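Local coordinates for Thiol:disulfide interchange protein dsbC (Haemophilus influenzae, PDB 1T3B), which probably forms and rearranges disulfide bonds in periplasmic proteins, acting as a homodimeric thiol:disulfide oxidoreductase and isomerase of the thioredoxin family, at residues Phe93-Cys98 with Tyr120-Arg125; Gln135-Ile139 with Leu157-Val161. One frame throughout, in Å; residues are numbered along the deposited sequence.

Contact 1. Residues Phe93-Cys98 with Tyr120-Arg125; sequences FMDITC and YLAFPR
Phe-93, where strand 88-94 runs parallel to strand 116-122, is bridged to Leu-121 (CA-CA 5.0 Å) and points to the same sheet face. Leu-121 CB lies over one face of the Phe-93 ring (chi1 m), a CH-pi contact 4.2 Å from the centroid, and Phe-93 CB meets Phe-123 CB at 3.9 Å. Met-94 pairs with Ala-122 (CA-CA 5.3 Å): Met-94 N donates to Leu-121 O (3.1 Å), and Phe-123 N to Met-94 O (2.9 Å). With chi1 t and chi3 p, Met-94 SD sits over the Tyr-120 ring, 4.1 Å from its centroid, a Met-aromatic contact. The active site lies beyond the C-terminal end of strand 88-94: a type I turn, Asp-95 to Cys-98, leads into helix 99-105, at whose start the redox-active Cys-98–Cys-101 disulfide (CxxC) sits, as in the thioredoxin fold. Asp-95 (chi1 t) uses both oxygens: OD1 accepts from Thr-97 N (2.9 Å), an Asx turn, and from Thr-97 OG1 (2.8 Å), whereas OD2 accepts from Arg-125 N (3.0 Å) and takes a weak hydrogen bond from Arg-125 NE (3.5 Å), part of a salt bridge. Cys-98, at the N-cap, lays its CB over the guanidinium face, 3.4 Å from Arg-125 NH2.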
ATOM      1  N   PHE A  93      -8.932  -6.486 -23.570  1.00 61.13           N
ATOM      2  CA  PHE A  93      -9.094  -7.740 -22.839  1.00 62.69           C
ATOM      3  C   PHE A  93     -10.537  -8.124 -23.071  1.00 63.96           C
ATOM      4  O   PHE A  93     -11.460  -7.386 -22.756  1.00 65.07           O
ATOM      5  CB  PHE A  93      -8.791  -7.578 -21.356  1.00 60.83           C
ATOM      6  CG  PHE A  93      -7.326  -7.480 -21.052  1.00 61.00           C
ATOM      7  CD1 PHE A  93      -6.658  -6.266 -21.159  1.00 61.91           C
ATOM      8  CD2 PHE A  93      -6.603  -8.609 -20.685  1.00 59.05           C
ATOM      9  CE1 PHE A  93      -5.288  -6.182 -20.903  1.00 61.77           C
ATOM     10  CE2 PHE A  93      -5.243  -8.535 -20.430  1.00 59.12           C
ATOM     11  CZ  PHE A  93      -4.584  -7.319 -20.539  1.00 59.03           C
ATOM     12  N   MET A  94     -10.737  -9.298 -23.631  1.00 66.17           N
ATOM     13  CA  MET A  94     -12.073  -9.684 -23.989  1.00 69.70           C
ATOM     14  C   MET A  94     -12.490 -11.066 -23.522  1.00 68.81           C
ATOM     15  O   MET A  94     -11.653 -11.914 -23.238  1.00 68.65           O
ATOM     16  CB  MET A  94     -12.163  -9.545 -25.504  1.00 73.97           C
ATOM     17  CG  MET A  94     -13.396 -10.074 -26.128  1.00 79.46           C
ATOM     18  SD  MET A  94     -12.908 -11.072 -27.534  1.00 87.32           S
ATOM     19  CE  MET A  94     -12.570 -12.604 -26.750  1.00 82.73           C
ATOM     20  N   ASP A  95     -13.799 -11.266 -23.417  1.00 69.15           N
ATOM     21  CA  ASP A  95     -14.372 -12.539 -23.001  1.00 69.68           C
ATOM     22  C   ASP A  95     -15.417 -12.898 -24.054  1.00 68.78           C
ATOM     23  O   ASP A  95     -16.094 -12.024 -24.581  1.00 69.35           O
ATOM     24  CB  ASP A  95     -15.017 -12.408 -21.622  1.00 71.59           C
ATOM     25  CG  ASP A  95     -15.390 -13.749 -21.026  1.00 75.28           C
ATOM     26  OD1 ASP A  95     -16.103 -14.521 -21.710  1.00 77.15           O
ATOM     27  OD2 ASP A  95     -14.972 -14.032 -19.880  1.00 74.51           O
ATOM     28  N   ILE A  96     -15.559 -14.180 -24.355  1.00 68.18           N
ATOM     29  CA  ILE A  96     -16.482 -14.605 -25.397  1.00 68.43           C
ATOM     30  C   ILE A  96     -17.939 -14.649 -25.001  1.00 70.21           C
ATOM     31  O   ILE A  96     -18.823 -14.751 -25.853  1.00 72.58           O
ATOM     32  CB  ILE A  96     -16.070 -15.978 -25.960  1.00 67.63           C
ATOM     33  CG1 ILE A  96     -15.920 -16.984 -24.824  1.00 67.49           C
ATOM     34  CG2 ILE A  96     -14.769 -15.851 -26.705  1.00 63.73           C
ATOM     35  CD1 ILE A  96     -15.551 -18.346 -25.279  1.00 66.13           C
ATOM     36  N   THR A  97     -18.193 -14.560 -23.710  1.00 70.06           N
ATOM     37  CA  THR A  97     -19.558 -14.602 -23.223  1.00 71.84           C
ATOM     38  C   THR A  97     -19.973 -13.219 -22.733  1.00 72.49           C
ATOM     39  O   THR A  97     -20.783 -13.105 -21.817  1.00 71.97           O
ATOM     40  CB  THR A  97     -19.669 -15.585 -22.052  1.00 75.07           C
ATOM     41  OG1 THR A  97     -18.755 -15.190 -21.012  1.00 75.12           O
ATOM     42  CG2 THR A  97     -19.352 -17.005 -22.515  1.00 73.29           C
ATOM     43  N   CYS A  98     -19.423 -12.171 -23.339  1.00 71.53           N
ATOM     44  CA  CYS A  98     -19.723 -10.812 -22.914  1.00 71.50           C
ATOM     45  C   CYS A  98     -20.340  -9.962 -24.028  1.00 71.60           C
ATOM     46  O   CYS A  98     -19.705  -9.682 -25.043  1.00 71.28           O
ATOM     47  CB  CYS A  98     -18.438 -10.187 -22.340  1.00 70.78           C
ATOM     48  SG  CYS A  98     -18.071  -8.445 -22.717  1.00 77.53           S
ATOM     49  N   TYR A 120      -6.531  -8.369 -29.455  1.00 69.27           N
ATOM     50  CA  TYR A 120      -7.153  -9.065 -28.344  1.00 68.59           C
ATOM     51  C   TYR A 120      -6.261  -9.963 -27.516  1.00 68.41           C
ATOM     52  O   TYR A 120      -5.429 -10.709 -28.026  1.00 68.65           O
ATOM     53  CB  TYR A 120      -8.331  -9.933 -28.803  1.00 68.36           C
ATOM     54  CG  TYR A 120      -9.520  -9.220 -29.391  1.00 65.78           C
ATOM     55  CD1 TYR A 120     -10.260  -8.292 -28.657  1.00 66.77           C
ATOM     56  CD2 TYR A 120      -9.933  -9.509 -30.680  1.00 65.62           C
ATOM     57  CE1 TYR A 120     -11.388  -7.676 -29.208  1.00 65.30           C
ATOM     58  CE2 TYR A 120     -11.048  -8.902 -31.229  1.00 66.40           C
ATOM     59  CZ  TYR A 120     -11.765  -7.994 -30.500  1.00 65.45           C
ATOM     60  OH  TYR A 120     -12.845  -7.409 -31.103  1.00 68.00           O
ATOM     61  N   LEU A 121      -6.499  -9.880 -26.214  1.00 67.94           N
ATOM     62  CA  LEU A 121      -5.851 -10.680 -25.201  1.00 66.57           C
ATOM     63  C   LEU A 121      -7.069 -11.323 -24.560  1.00 65.24           C
ATOM     64  O   LEU A 121      -8.157 -10.764 -24.608  1.00 64.67           O
ATOM     65  CB  LEU A 121      -5.128  -9.794 -24.195  1.00 66.92           C
ATOM     66  CG  LEU A 121      -3.742  -9.357 -24.641  1.00 68.54           C
ATOM     67  CD1 LEU A 121      -3.132  -8.437 -23.640  1.00 67.54           C
ATOM     68  CD2 LEU A 121      -2.883 -10.590 -24.798  1.00 69.64           C
ATOM     69  N   ALA A 122      -6.906 -12.492 -23.966  1.00 63.60           N
ATOM     70  CA  ALA A 122      -8.044 -13.148 -23.360  1.00 63.21           C
ATOM     71  C   ALA A 122      -8.215 -12.774 -21.902  1.00 64.19           C
ATOM     72  O   ALA A 122      -7.252 -12.509 -21.182  1.00 64.29           O
ATOM     73  CB  ALA A 122      -7.915 -14.661 -23.486  1.00 60.70           C
ATOM     74  N   PHE A 123      -9.463 -12.758 -21.467  1.00 64.56           N
ATOM     75  CA  PHE A 123      -9.740 -12.465 -20.091  1.00 65.82           C
ATOM     76  C   PHE A 123     -10.949 -13.250 -19.630  1.00 67.75           C
ATOM     77  O   PHE A 123     -12.044 -12.701 -19.529  1.00 68.17           O
ATOM     78  CB  PHE A 123      -9.988 -10.974 -19.879  1.00 65.23           C
ATOM     79  CG  PHE A 123      -9.968 -10.572 -18.433  1.00 67.73           C
ATOM     80  CD1 PHE A 123      -8.761 -10.354 -17.772  1.00 67.11           C
ATOM     81  CD2 PHE A 123     -11.152 -10.486 -17.708  1.00 68.60           C
ATOM     82  CE1 PHE A 123      -8.734 -10.062 -16.420  1.00 65.93           C
ATOM     83  CE2 PHE A 123     -11.134 -10.194 -16.349  1.00 68.56           C
ATOM     84  CZ  PHE A 123      -9.922  -9.985 -15.708  1.00 67.25           C
ATOM     85  N   PRO A 124     -10.782 -14.560 -19.387  1.00 69.03           N
ATOM     86  CA  PRO A 124     -11.921 -15.363 -18.926  1.00 71.21           C
ATOM     87  C   PRO A 124     -12.288 -15.018 -17.476  1.00 73.09           C
ATOM     88  O   PRO A 124     -11.628 -15.435 -16.518  1.00 72.51           O
ATOM     89  CB  PRO A 124     -11.440 -16.806 -19.113  1.00 71.49           C
ATOM     90  CG  PRO A 124      -9.961 -16.699 -19.095  1.00 72.29           C
ATOM     91  CD  PRO A 124      -9.684 -15.426 -19.841  1.00 70.68           C
ATOM     92  N   ARG A 125     -13.357 -14.239 -17.344  1.00 74.76           N
ATOM     93  CA  ARG A 125     -13.853 -13.758 -16.058  1.00 76.85           C
ATOM     94  C   ARG A 125     -14.198 -14.832 -15.028  1.00 78.69           C
ATOM     95  O   ARG A 125     -13.702 -14.789 -13.904  1.00 79.20           O
ATOM     96  CB  ARG A 125     -15.060 -12.844 -16.296  1.00 74.50           C
ATOM     97  CG  ARG A 125     -14.710 -11.577 -17.057  1.00 72.59           C
ATOM     98  CD  ARG A 125     -15.950 -10.802 -17.466  1.00 71.46           C
ATOM     99  NE  ARG A 125     -16.874 -11.603 -18.260  1.00 70.45           N
ATOM    100  CZ  ARG A 125     -17.991 -11.134 -18.802  1.00 70.02           C
ATOM    101  NH1 ARG A 125     -18.317  -9.863 -18.637  1.00 71.60           N
ATOM    102  NH2 ARG A 125     -18.785 -11.936 -19.498  1.00 70.82           N
TER

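Contact 2. Residues Gln135-Ile139 with Leu157-Val161; sequences QMEAI and LPKEV
One turn of helix 131-141, Gln-135 to Ile-139, is flanked by an irregular loop, Leu-157 to Val-161. The helical hydrogen bond from Ile-139 N to Gln-135 O (2.9 Å) closes the turn, and the backbones come nearest at Ala-138 and Val-161, their CA atoms 5.4 Å apart. The loop is extended at Leu-157 and Pro-158 (-68/137), in the alpha region at Lys-159 (-69/-55), and extended again through Glu-160 (-69/-166) and Val-161. Ala-138 directs its CB at the loop, meeting Pro-158 CG at 4.0 Å and Glu-160 OE1 at 3.6 Å. The C-gamma-endo ring of Pro-158 also has its CD 4.3 Å from Ile-139 CG1. Gln-135, m at chi1 and t at chi2, leaves the helix sideways and brings its end to the loop: its NE2 lies 3.2 Å from Leu-157 CD1, while its backbone N is 3.5 Å from Val-161 CG2. Van der Waals packing lays the connection between helices 145-153 and 166-177 against helix 131-141, within the helical insertion that DsbC-type proteins carry in their thioredoxin fold.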
ATOM      1  N   GLN A 135     -12.594 -23.094 -24.067  1.00 76.32           N
ATOM      2  CA  GLN A 135     -12.865 -22.770 -25.461  1.00 74.56           C
ATOM      3  C   GLN A 135     -11.966 -21.635 -25.922  1.00 73.59           C
ATOM      4  O   GLN A 135     -11.501 -21.614 -27.059  1.00 74.54           O
ATOM      5  CB  GLN A 135     -14.323 -22.368 -25.631  1.00 74.30           C
ATOM      6  CG  GLN A 135     -15.279 -23.389 -25.082  1.00 75.08           C
ATOM      7  CD  GLN A 135     -16.702 -22.942 -25.196  1.00 75.58           C
ATOM      8  OE1 GLN A 135     -17.058 -21.868 -24.731  1.00 77.09           O
ATOM      9  NE2 GLN A 135     -17.531 -23.762 -25.821  1.00 77.36           N
ATOM     10  N   MET A 136     -11.712 -20.690 -25.029  1.00 70.12           N
ATOM     11  CA  MET A 136     -10.868 -19.564 -25.370  1.00 68.63           C
ATOM     12  C   MET A 136      -9.424 -19.972 -25.521  1.00 68.88           C
ATOM     13  O   MET A 136      -8.683 -19.364 -26.279  1.00 68.84           O
ATOM     14  CB  MET A 136     -11.004 -18.464 -24.327  1.00 69.36           C
ATOM     15  CG  MET A 136     -12.282 -17.658 -24.508  1.00 70.50           C
ATOM     16  SD  MET A 136     -12.473 -16.320 -23.364  1.00 74.86           S
ATOM     17  CE  MET A 136     -13.513 -17.095 -22.212  1.00 72.87           C
ATOM     18  N   GLU A 137      -9.013 -20.999 -24.794  1.00 67.66           N
ATOM     19  CA  GLU A 137      -7.641 -21.465 -24.916  1.00 68.36           C
ATOM     20  C   GLU A 137      -7.539 -22.019 -26.329  1.00 67.35           C
ATOM     21  O   GLU A 137      -6.604 -21.728 -27.070  1.00 66.14           O
ATOM     22  CB  GLU A 137      -7.359 -22.564 -23.900  1.00 69.25           C
ATOM     23  CG  GLU A 137      -6.186 -22.277 -22.999  1.00 74.66           C
ATOM     24  CD  GLU A 137      -4.873 -22.257 -23.736  1.00 77.26           C
ATOM     25  OE1 GLU A 137      -4.640 -23.191 -24.523  1.00 79.83           O
ATOM     26  OE2 GLU A 137      -4.065 -21.328 -23.522  1.00 77.61           O
ATOM     27  N   ALA A 138      -8.538 -22.806 -26.699  1.00 66.60           N
ATOM     28  CA  ALA A 138      -8.583 -23.397 -28.015  1.00 67.45           C
ATOM     29  C   ALA A 138      -8.498 -22.292 -29.048  1.00 67.45           C
ATOM     30  O   ALA A 138      -7.670 -22.346 -29.953  1.00 71.63           O
ATOM     31  CB  ALA A 138      -9.867 -24.175 -28.191  1.00 64.57           C
ATOM     32  N   ILE A 139      -9.345 -21.282 -28.907  1.00 64.48           N
ATOM     33  CA  ILE A 139      -9.369 -20.181 -29.857  1.00 61.90           C
ATOM     34  C   ILE A 139      -8.063 -19.424 -29.982  1.00 61.39           C
ATOM     35  O   ILE A 139      -7.629 -19.130 -31.084  1.00 62.03           O
ATOM     36  CB  ILE A 139     -10.464 -19.151 -29.501  1.00 61.47           C
ATOM     37  CG1 ILE A 139     -11.840 -19.793 -29.596  1.00 59.96           C
ATOM     38  CG2 ILE A 139     -10.392 -17.972 -30.439  1.00 58.95           C
ATOM     39  CD1 ILE A 139     -12.950 -18.911 -29.070  1.00 62.02           C
ATOM     40  N   LEU A 157     -18.797 -22.180 -31.219  1.00 65.71           N
ATOM     41  CA  LEU A 157     -17.685 -22.442 -30.320  1.00 66.54           C
ATOM     42  C   LEU A 157     -16.987 -23.725 -30.726  1.00 68.36           C
ATOM     43  O   LEU A 157     -17.587 -24.580 -31.360  1.00 69.66           O
ATOM     44  CB  LEU A 157     -18.178 -22.549 -28.884  1.00 65.40           C
ATOM     45  CG  LEU A 157     -18.604 -21.188 -28.339  1.00 66.57           C
ATOM     46  CD1 LEU A 157     -19.253 -21.360 -26.982  1.00 68.53           C
ATOM     47  CD2 LEU A 157     -17.389 -20.285 -28.225  1.00 63.92           C
ATOM     48  N   PRO A 158     -15.695 -23.867 -30.397  1.00 70.00           N
ATOM     49  CA  PRO A 158     -14.974 -25.088 -30.758  1.00 70.81           C
ATOM     50  C   PRO A 158     -15.507 -26.278 -29.982  1.00 73.92           C
ATOM     51  O   PRO A 158     -15.766 -26.172 -28.782  1.00 75.39           O
ATOM     52  CB  PRO A 158     -13.524 -24.754 -30.402  1.00 69.84           C
ATOM     53  CG  PRO A 158     -13.657 -23.727 -29.339  1.00 69.16           C
ATOM     54  CD  PRO A 158     -14.768 -22.863 -29.857  1.00 69.38           C
ATOM     55  N   LYS A 159     -15.681 -27.403 -30.670  1.00 76.49           N
ATOM     56  CA  LYS A 159     -16.186 -28.614 -30.045  1.00 79.09           C
ATOM     57  C   LYS A 159     -15.140 -29.169 -29.091  1.00 81.28           C
ATOM     58  O   LYS A 159     -15.417 -29.393 -27.914  1.00 80.73           O
ATOM     59  CB  LYS A 159     -16.527 -29.650 -31.107  1.00 79.39           C
ATOM     60  N   GLU A 160     -13.934 -29.401 -29.597  1.00 83.90           N
ATOM     61  CA  GLU A 160     -12.876 -29.920 -28.745  1.00 85.79           C
ATOM     62  C   GLU A 160     -12.506 -28.807 -27.775  1.00 84.82           C
ATOM     63  O   GLU A 160     -13.244 -27.829 -27.667  1.00 87.67           O
ATOM     64  CB  GLU A 160     -11.680 -30.364 -29.598  1.00 89.78           C
ATOM     65  CG  GLU A 160     -11.236 -29.379 -30.660  1.00 96.72           C
ATOM     66  CD  GLU A 160     -10.525 -28.163 -30.087  1.00101.51           C
ATOM     67  OE1 GLU A 160     -11.174 -27.369 -29.372  1.00103.25           O
ATOM     68  OE2 GLU A 160      -9.312 -27.997 -30.356  1.00103.60           O
ATOM     69  N   VAL A 161     -11.383 -28.919 -27.075  1.00 82.18           N
ATOM     70  CA  VAL A 161     -11.033 -27.870 -26.131  1.00 79.92           C
ATOM     71  C   VAL A 161      -9.711 -28.150 -25.463  1.00 79.75           C
ATOM     72  O   VAL A 161      -9.350 -29.306 -25.263  1.00 79.88           O
ATOM     73  CB  VAL A 161     -12.129 -27.730 -25.046  1.00 80.55           C
ATOM     74  CG1 VAL A 161     -11.522 -27.810 -23.655  1.00 78.98           C
ATOM     75  CG2 VAL A 161     -12.874 -26.430 -25.232  1.00 79.99           C
TER

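In the fold
The two contacts, both in the thioredoxin-like domain, illustrate how such a domain joins a catalytic core to added helices. Contact 1 joins strands 88-94 and 116-122, the two inner, parallel strands of the mixed sheet. It closes before contact 2 opens; helix 131-141 is the next regular element after strand 116-122, and the contact centres are 13 Å apart. Met-136, on the face of helix 131-141 turned from the loop 157-161, links them: its CE lies 3.7 Å from Asp-95 OD1 and 3.7 Å from Pro-124 CB, and its CG 3.4 Å from Ile-96 CD1. One helix therefore packs on the turn that ends at the redox-active Cys-98 with one side and on the more exposed loop with another.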